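Long-range contact in Abbfa_003403 (Acinetobacter baumannii, PDB 4ZXH), which probably assembles and releases a peptide product as a four-domain nonribosomal peptide synthetase with condensation, adenylation, peptidyl carrier and thioesterase domains: residues A[992-1004]-A[1029-1041]. Residues are numbered along the deposited sequence; the frame is centred on the assembly and turned at random.
Sequences VKRVGIHDDFFEL and ALLAQYSTVERLG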
ATOM      1  N   VAL A 992      18.962  13.621  16.925  1.00 35.55           N
ATOM      2  CA  VAL A 992      17.840  14.538  16.954  1.00 38.71           C
ATOM      3  C   VAL A 992      17.619  14.871  18.419  1.00 38.76           C
ATOM      4  O   VAL A 992      17.547  13.957  19.226  1.00 39.59           O
ATOM      5  CB  VAL A 992      16.586  13.914  16.329  1.00 26.28           C
ATOM      6  CG1 VAL A 992      15.436  14.894  16.310  1.00 23.54           C
ATOM      7  CG2 VAL A 992      16.902  13.454  14.935  1.00 25.42           C
ATOM      8  N   LYS A 993      17.536  16.160  18.760  1.00 36.01           N
ATOM      9  CA  LYS A 993      17.549  16.568  20.162  1.00 36.16           C
ATOM     10  C   LYS A 993      16.360  16.015  20.910  1.00 36.70           C
ATOM     11  O   LYS A 993      16.549  15.426  21.964  1.00 47.62           O
ATOM     12  CB  LYS A 993      17.583  18.091  20.313  1.00 46.27           C
ATOM     13  CG  LYS A 993      18.864  18.755  19.790  1.00 58.55           C
ATOM     14  CD  LYS A 993      20.096  18.252  20.525  1.00 63.46           C
ATOM     15  CE  LYS A 993      20.141  18.745  21.963  1.00 67.18           C
ATOM     16  NZ  LYS A 993      21.297  18.166  22.684  1.00 62.12           N
ATOM     17  N   ARG A 994      15.153  16.178  20.368  1.00 37.94           N
ATOM     18  CA  ARG A 994      13.929  15.818  21.104  1.00 28.66           C
ATOM     19  C   ARG A 994      12.899  15.091  20.242  1.00 31.39           C
ATOM     20  O   ARG A 994      12.381  15.636  19.275  1.00 42.52           O
ATOM     21  CB  ARG A 994      13.304  17.067  21.702  1.00 23.74           C
ATOM     22  CG  ARG A 994      12.097  16.815  22.582  1.00 41.60           C
ATOM     23  CD  ARG A 994      11.339  18.098  22.836  1.00 25.51           C
ATOM     24  NE  ARG A 994      12.028  19.015  23.727  1.00 27.12           N
ATOM     25  CZ  ARG A 994      12.110  20.329  23.526  1.00 37.90           C
ATOM     26  NH1 ARG A 994      11.583  20.845  22.436  1.00 38.22           N
ATOM     27  NH2 ARG A 994      12.728  21.124  24.398  1.00 31.03           N
ATOM     28  N   VAL A 995      12.611  13.847  20.598  1.00 33.69           N
ATOM     29  CA  VAL A 995      11.805  12.974  19.753  1.00 24.76           C
ATOM     30  C   VAL A 995      10.482  12.649  20.411  1.00 29.79           C
ATOM     31  O   VAL A 995      10.435  12.202  21.555  1.00 36.50           O
ATOM     32  CB  VAL A 995      12.546  11.656  19.429  1.00 20.15           C
ATOM     33  CG1 VAL A 995      11.598  10.602  18.906  1.00 16.84           C
ATOM     34  CG2 VAL A 995      13.668  11.902  18.419  1.00 30.89           C
ATOM     35  N   GLY A 996       9.403  12.885  19.678  1.00 25.76           N
ATOM     36  CA  GLY A 996       8.080  12.600  20.180  1.00 27.28           C
ATOM     37  C   GLY A 996       7.657  11.229  19.725  1.00 26.26           C
ATOM     38  O   GLY A 996       8.155  10.730  18.728  1.00 29.79           O
ATOM     39  N   ILE A 997       6.708  10.629  20.431  1.00 26.59           N
ATOM     40  CA  ILE A 997       6.327   9.255  20.154  1.00 23.51           C
ATOM     41  C   ILE A 997       5.625   9.059  18.800  1.00 28.08           C
ATOM     42  O   ILE A 997       5.376   7.927  18.404  1.00 44.87           O
ATOM     43  CB  ILE A 997       5.436   8.706  21.276  1.00 21.52           C
ATOM     44  CG1 ILE A 997       4.078   9.405  21.285  1.00 22.90           C
ATOM     45  CG2 ILE A 997       6.139   8.844  22.634  1.00 19.16           C
ATOM     46  CD1 ILE A 997       3.134   8.850  22.320  1.00 23.26           C
ATOM     47  N   HIS A 998       5.338  10.140  18.080  1.00 28.27           N
ATOM     48  CA  HIS A 998       4.742  10.027  16.741  1.00 31.79           C
ATOM     49  C   HIS A 998       5.705  10.411  15.616  1.00 30.88           C
ATOM     50  O   HIS A 998       5.322  10.451  14.458  1.00 30.28           O
ATOM     51  CB  HIS A 998       3.475  10.876  16.655  1.00 22.53           C
ATOM     52  CG  HIS A 998       2.390  10.386  17.558  1.00 29.53           C
ATOM     53  ND1 HIS A 998       1.646  11.223  18.364  1.00 26.27           N
ATOM     54  CD2 HIS A 998       1.959   9.130  17.818  1.00 25.75           C
ATOM     55  CE1 HIS A 998       0.790  10.505  19.067  1.00 27.77           C
ATOM     56  NE2 HIS A 998       0.956   9.232  18.751  1.00 28.08           N
ATOM     57  N   ASP A 999       6.955  10.686  15.964  1.00 31.24           N
ATOM     58  CA  ASP A 999       7.967  10.988  14.963  1.00 30.05           C
ATOM     59  C   ASP A 999       8.434   9.707  14.329  1.00 28.97           C
ATOM     60  O   ASP A 999       8.742   8.739  15.021  1.00 38.26           O
ATOM     61  CB  ASP A 999       9.155  11.743  15.576  1.00 32.20           C
ATOM     62  CG  ASP A 999       8.788  13.161  15.990  1.00 36.96           C
ATOM     63  OD1 ASP A 999       7.744  13.665  15.515  1.00 36.94           O
ATOM     64  OD2 ASP A 999       9.535  13.768  16.784  1.00 40.81           O
ATOM     65  N   ASP A1000       8.487   9.714  13.003  1.00 30.35           N
ATOM     66  CA  ASP A1000       8.866   8.538  12.241  1.00 26.51           C
ATOM     67  C   ASP A1000      10.393   8.455  12.088  1.00 27.84           C
ATOM     68  O   ASP A1000      11.076   9.433  11.752  1.00 25.61           O
ATOM     69  CB  ASP A1000       8.164   8.554  10.885  1.00 20.04           C
ATOM     70  CG  ASP A1000       8.453   7.321  10.054  1.00 41.40           C
ATOM     71  OD1 ASP A1000       9.617   7.139   9.617  1.00 36.64           O
ATOM     72  OD2 ASP A1000       7.501   6.540   9.830  1.00 39.84           O
ATOM     73  N   PHE A1001      10.915   7.266  12.339  1.00 25.03           N
ATOM     74  CA  PHE A1001      12.344   7.048  12.360  1.00 23.53           C
ATOM     75  C   PHE A1001      12.997   7.479  11.060  1.00 32.80           C
ATOM     76  O   PHE A1001      14.034   8.128  11.073  1.00 34.65           O
ATOM     77  CB  PHE A1001      12.618   5.578  12.646  1.00 17.97           C
ATOM     78  CG  PHE A1001      14.052   5.205  12.610  1.00 23.62           C
ATOM     79  CD1 PHE A1001      14.880   5.458  13.703  1.00 29.42           C
ATOM     80  CD2 PHE A1001      14.577   4.560  11.496  1.00 28.26           C
ATOM     81  CE1 PHE A1001      16.228   5.100  13.679  1.00 17.82           C
ATOM     82  CE2 PHE A1001      15.922   4.187  11.459  1.00 30.36           C
ATOM     83  CZ  PHE A1001      16.744   4.458  12.550  1.00 26.77           C
ATOM     84  N   PHE A1002      12.375   7.146   9.935  1.00 33.41           N
ATOM     85  CA  PHE A1002      12.997   7.395   8.646  1.00 29.16           C
ATOM     86  C   PHE A1002      12.748   8.834   8.176  1.00 33.81           C
ATOM     87  O   PHE A1002      13.592   9.426   7.509  1.00 43.19           O
ATOM     88  CB  PHE A1002      12.501   6.371   7.612  1.00 29.43           C
ATOM     89  CG  PHE A1002      12.898   4.956   7.933  1.00 31.03           C
ATOM     90  CD1 PHE A1002      14.137   4.453   7.526  1.00 34.05           C
ATOM     91  CD2 PHE A1002      12.051   4.128   8.658  1.00 31.63           C
ATOM     92  CE1 PHE A1002      14.525   3.146   7.840  1.00 23.81           C
ATOM     93  CE2 PHE A1002      12.426   2.817   8.975  1.00 33.19           C
ATOM     94  CZ  PHE A1002      13.667   2.327   8.572  1.00 24.50           C
ATOM     95  N   GLU A1003      11.603   9.401   8.540  1.00 31.61           N
ATOM     96  CA  GLU A1003      11.359  10.817   8.280  1.00 31.58           C
ATOM     97  C   GLU A1003      12.305  11.710   9.064  1.00 37.39           C
ATOM     98  O   GLU A1003      12.705  12.762   8.585  1.00 44.36           O
ATOM     99  CB  GLU A1003       9.919  11.186   8.604  1.00 27.30           C
ATOM    100  CG  GLU A1003       8.913  10.613   7.622  1.00 47.71           C
ATOM    101  CD  GLU A1003       7.473  10.848   8.038  1.00 73.74           C
ATOM    102  OE1 GLU A1003       7.244  11.481   9.096  1.00 77.41           O
ATOM    103  OE2 GLU A1003       6.568  10.379   7.311  1.00 87.50           O
ATOM    104  N   LEU A1004      12.661  11.293  10.275  1.00 33.92           N
ATOM    105  CA  LEU A1004      13.606  12.047  11.084  1.00 26.25           C
ATOM    106  C   LEU A1004      15.044  12.019  10.560  1.00 35.69           C
ATOM    107  O   LEU A1004      15.922  12.668  11.124  1.00 45.17           O
ATOM    108  CB  LEU A1004      13.592  11.538  12.513  1.00 24.82           C
ATOM    109  CG  LEU A1004      12.386  11.880  13.381  1.00 27.73           C
ATOM    110  CD1 LEU A1004      12.565  11.219  14.712  1.00 29.42           C
ATOM    111  CD2 LEU A1004      12.201  13.390  13.548  1.00 20.89           C
ATOM    112  N   ALA A1029      12.351  -5.775   9.933  1.00 31.34           N
ATOM    113  CA  ALA A1029      11.016  -5.827   9.358  1.00 37.89           C
ATOM    114  C   ALA A1029      10.003  -5.201  10.310  1.00 41.94           C
ATOM    115  O   ALA A1029       9.128  -4.445   9.877  1.00 43.56           O
ATOM    116  CB  ALA A1029      10.625  -7.252   9.016  1.00 26.20           C
ATOM    117  N   LEU A1030      10.126  -5.515  11.600  1.00 41.94           N
ATOM    118  CA  LEU A1030       9.262  -4.922  12.624  1.00 35.73           C
ATOM    119  C   LEU A1030       9.464  -3.417  12.714  1.00 33.50           C
ATOM    120  O   LEU A1030       8.502  -2.668  12.881  1.00 28.02           O
ATOM    121  CB  LEU A1030       9.505  -5.559  13.991  1.00 28.36           C
ATOM    122  CG  LEU A1030       8.794  -6.905  14.114  1.00 33.99           C
ATOM    123  CD1 LEU A1030       9.194  -7.696  15.369  1.00 35.03           C
ATOM    124  CD2 LEU A1030       7.301  -6.654  14.082  1.00 42.60           C
ATOM    125  N   LEU A1031      10.707  -2.966  12.581  1.00 30.65           N
ATOM    126  CA  LEU A1031      10.965  -1.528  12.635  1.00 30.43           C
ATOM    127  C   LEU A1031      10.438  -0.805  11.397  1.00 33.90           C
ATOM    128  O   LEU A1031       9.996   0.339  11.463  1.00 35.70           O
ATOM    129  CB  LEU A1031      12.456  -1.247  12.797  1.00 19.59           C
ATOM    130  CG  LEU A1031      12.834   0.229  12.731  1.00 17.63           C
ATOM    131  CD1 LEU A1031      12.159   0.982  13.837  1.00 19.56           C
ATOM    132  CD2 LEU A1031      14.333   0.377  12.830  1.00 26.11           C
ATOM    133  N   ALA A1032      10.491  -1.471  10.256  1.00 35.91           N
ATOM    134  CA  ALA A1032      10.046  -0.843   9.015  1.00 31.85           C
ATOM    135  C   ALA A1032       8.576  -0.601   9.010  1.00 35.40           C
ATOM    136  O   ALA A1032       8.053   0.309   8.367  1.00 40.74           O
ATOM    137  CB  ALA A1032      10.426  -1.692   7.852  1.00 21.22           C
ATOM    138  N   GLN A1033       7.906  -1.368   9.825  1.00 29.99           N
ATOM    139  CA  GLN A1033       6.493  -1.358   9.731  1.00 33.48           C
ATOM    140  C   GLN A1033       5.850  -0.741  10.973  1.00 41.74           C
ATOM    141  O   GLN A1033       4.787  -0.108  10.912  1.00 55.15           O
ATOM    142  CB  GLN A1033       6.122  -2.788   9.430  1.00 28.38           C
ATOM    143  CG  GLN A1033       4.676  -3.294   9.535  1.00 44.52           C
ATOM    144  CD  GLN A1033       3.643  -2.345   8.845  1.00 81.15           C
ATOM    145  OE1 GLN A1033       3.248  -1.449   9.511  1.00 80.26           O
ATOM    146  NE2 GLN A1033       3.446  -2.383   7.451  1.00 81.63           N
ATOM    147  N   TYR A1034       6.585  -0.823  12.076  1.00 38.79           N
ATOM    148  CA  TYR A1034       6.307  -0.039  13.262  1.00 29.96           C
ATOM    149  C   TYR A1034       7.418   0.998  13.516  1.00 31.62           C
ATOM    150  O   TYR A1034       8.229   0.831  14.415  1.00 36.84           O
ATOM    151  CB  TYR A1034       6.128  -0.965  14.476  1.00 27.84           C
ATOM    152  CG  TYR A1034       5.073  -2.009  14.221  1.00 30.68           C
ATOM    153  CD1 TYR A1034       3.717  -1.720  14.365  1.00 30.11           C
ATOM    154  CD2 TYR A1034       5.429  -3.273  13.787  1.00 31.10           C
ATOM    155  CE1 TYR A1034       2.749  -2.681  14.106  1.00 26.26           C
ATOM    156  CE2 TYR A1034       4.469  -4.235  13.521  1.00 32.69           C
ATOM    157  CZ  TYR A1034       3.125  -3.927  13.684  1.00 28.45           C
ATOM    158  OH  TYR A1034       2.139  -4.851  13.420  1.00 32.79           O
ATOM    159  N   SER A1035       7.411   2.107  12.778  1.00 32.07           N
ATOM    160  CA  SER A1035       8.559   3.026  12.776  1.00 33.84           C
ATOM    161  C   SER A1035       8.444   4.332  13.600  1.00 31.86           C
ATOM    162  O   SER A1035       9.339   5.184  13.569  1.00 38.91           O
ATOM    163  CB  SER A1035       8.890   3.378  11.325  1.00 28.48           C
ATOM    164  OG  SER A1035       7.714   3.744  10.640  1.00 34.08           O
ATOM    165  N   THR A1036       7.358   4.486  14.340  1.00 26.44           N
ATOM    166  CA  THR A1036       7.298   5.519  15.367  1.00 23.48           C
ATOM    167  C   THR A1036       7.492   4.878  16.721  1.00 25.35           C
ATOM    168  O   THR A1036       7.313   3.670  16.858  1.00 28.31           O
ATOM    169  CB  THR A1036       5.972   6.254  15.379  1.00 27.33           C
ATOM    170  OG1 THR A1036       4.953   5.354  15.839  1.00 33.65           O
ATOM    171  CG2 THR A1036       5.641   6.814  13.986  1.00 19.36           C
ATOM    172  N   VAL A1037       7.841   5.674  17.730  1.00 30.08           N
ATOM    173  CA  VAL A1037       8.027   5.120  19.070  1.00 25.26           C
ATOM    174  C   VAL A1037       6.707   4.562  19.597  1.00 31.84           C
ATOM    175  O   VAL A1037       6.677   3.495  20.214  1.00 28.44           O
ATOM    176  CB  VAL A1037       8.570   6.156  20.044  1.00 27.02           C
ATOM    177  CG1 VAL A1037       8.559   5.598  21.449  1.00 26.70           C
ATOM    178  CG2 VAL A1037       9.976   6.549  19.643  1.00 28.72           C
ATOM    179  N   GLU A1038       5.606   5.260  19.321  1.00 27.51           N
ATOM    180  CA  GLU A1038       4.318   4.772  19.795  1.00 24.58           C
ATOM    181  C   GLU A1038       4.040   3.371  19.270  1.00 24.65           C
ATOM    182  O   GLU A1038       3.738   2.452  20.046  1.00 23.33           O
ATOM    183  CB  GLU A1038       3.176   5.694  19.383  1.00 22.14           C
ATOM    184  CG  GLU A1038       1.885   5.399  20.158  1.00 30.31           C
ATOM    185  CD  GLU A1038       0.631   5.655  19.349  1.00 41.42           C
ATOM    186  OE1 GLU A1038       0.656   5.403  18.126  1.00 55.56           O
ATOM    187  OE2 GLU A1038      -0.371   6.126  19.928  1.00 40.68           O
ATOM    188  N   ARG A1039       4.139   3.220  17.948  1.00 21.19           N
ATOM    189  CA  ARG A1039       3.713   1.994  17.303  1.00 25.10           C
ATOM    190  C   ARG A1039       4.624   0.830  17.678  1.00 25.97           C
ATOM    191  O   ARG A1039       4.156  -0.286  17.905  1.00 27.24           O
ATOM    192  CB  ARG A1039       3.661   2.186  15.787  1.00 28.32           C
ATOM    193  CG  ARG A1039       2.374   2.860  15.365  1.00 31.50           C
ATOM    194  CD  ARG A1039       2.365   3.387  13.929  1.00 31.77           C
ATOM    195  NE  ARG A1039       2.677   2.408  12.880  1.00 38.05           N
ATOM    196  CZ  ARG A1039       2.030   1.263  12.685  1.00 44.27           C
ATOM    197  NH1 ARG A1039       1.036   0.878  13.485  1.00 54.04           N
ATOM    198  NH2 ARG A1039       2.397   0.478  11.695  1.00 39.72           N
ATOM    199  N   LEU A1040       5.921   1.095  17.760  1.00 21.53           N
ATOM    200  CA  LEU A1040       6.884   0.050  18.084  1.00 21.53           C
ATOM    201  C   LEU A1040       6.724  -0.327  19.541  1.00 27.31           C
ATOM    202  O   LEU A1040       6.849  -1.485  19.909  1.00 37.25           O
ATOM    203  CB  LEU A1040       8.307   0.528  17.786  1.00 20.95           C
ATOM    204  CG  LEU A1040       9.511  -0.378  18.056  1.00 25.35           C
ATOM    205  CD1 LEU A1040       9.487  -1.649  17.218  1.00 18.24           C
ATOM    206  CD2 LEU A1040      10.758   0.431  17.765  1.00 24.76           C
ATOM    207  N   GLY A1041       6.422   0.674  20.362  1.00 29.48           N
ATOM    208  CA  GLY A1041       6.212   0.487  21.785  1.00 21.99           C
ATOM    209  C   GLY A1041       5.019  -0.405  22.063  1.00 33.30           C
ATOM    210  O   GLY A1041       5.078  -1.208  22.986  1.00 43.70           O
TER
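Asp1000 and Ser1035 join the long loop between helices 977-990 and 1008-1022 to the linker between helices 1028-1033 and 1037-1046 in the four-helix peptidyl carrier domain. The Ser1035 hydroxyl donates to Asp1000 OD2, with OG 2.9 Å from OD2 and lying well above the carboxylate plane. Asp1000 CG stands trans to the backbone N (chi1 -177°), which also leaves OD1 facing the turn ahead; there it accepts from Phe1002 N, an Asx turn, and from Glu1003 N. OD1 thus ties down the turn that follows Asp1000, while OD2 takes the bond from the 1029-1041 segment.

Two backbone hydrogen bonds continue the join: Phe1001 N to Ser1035 O (2.9 Å) and, farther along, Glu1038 N to Ile997 O (2.8 Å) in the carbonyl plane, on a lone pair. Thr1036, the N-cap of helix 1037-1046, turns its OG1 to Arg1039 N, while its methyl CG2 rests 3.7 Å from His998 O.

Phe1001 is buried among Leu990, Leu1010 and Leu1014, its CE2 4.3 Å from Leu1031 CD2, and meets the Phe986 ring edge-to-face. Phe1001 CD2 lies 3.6 Å above the Phe1002 ring, over its centre, while the edge of that ring faces Ser1035 CB and the ring lies near the bound 4'-phosphopantetheine. On the apolar side toward helix 977-990, Ile997 CG2 packs against Val1037 CG1.

At the far end the His998 ring has Ile997 CG1 over one face and the Glu1038 carboxylate at its edge, the two planes perpendicular; His998 NE2 and Glu1038 OE2 stay 3.6 Å apart.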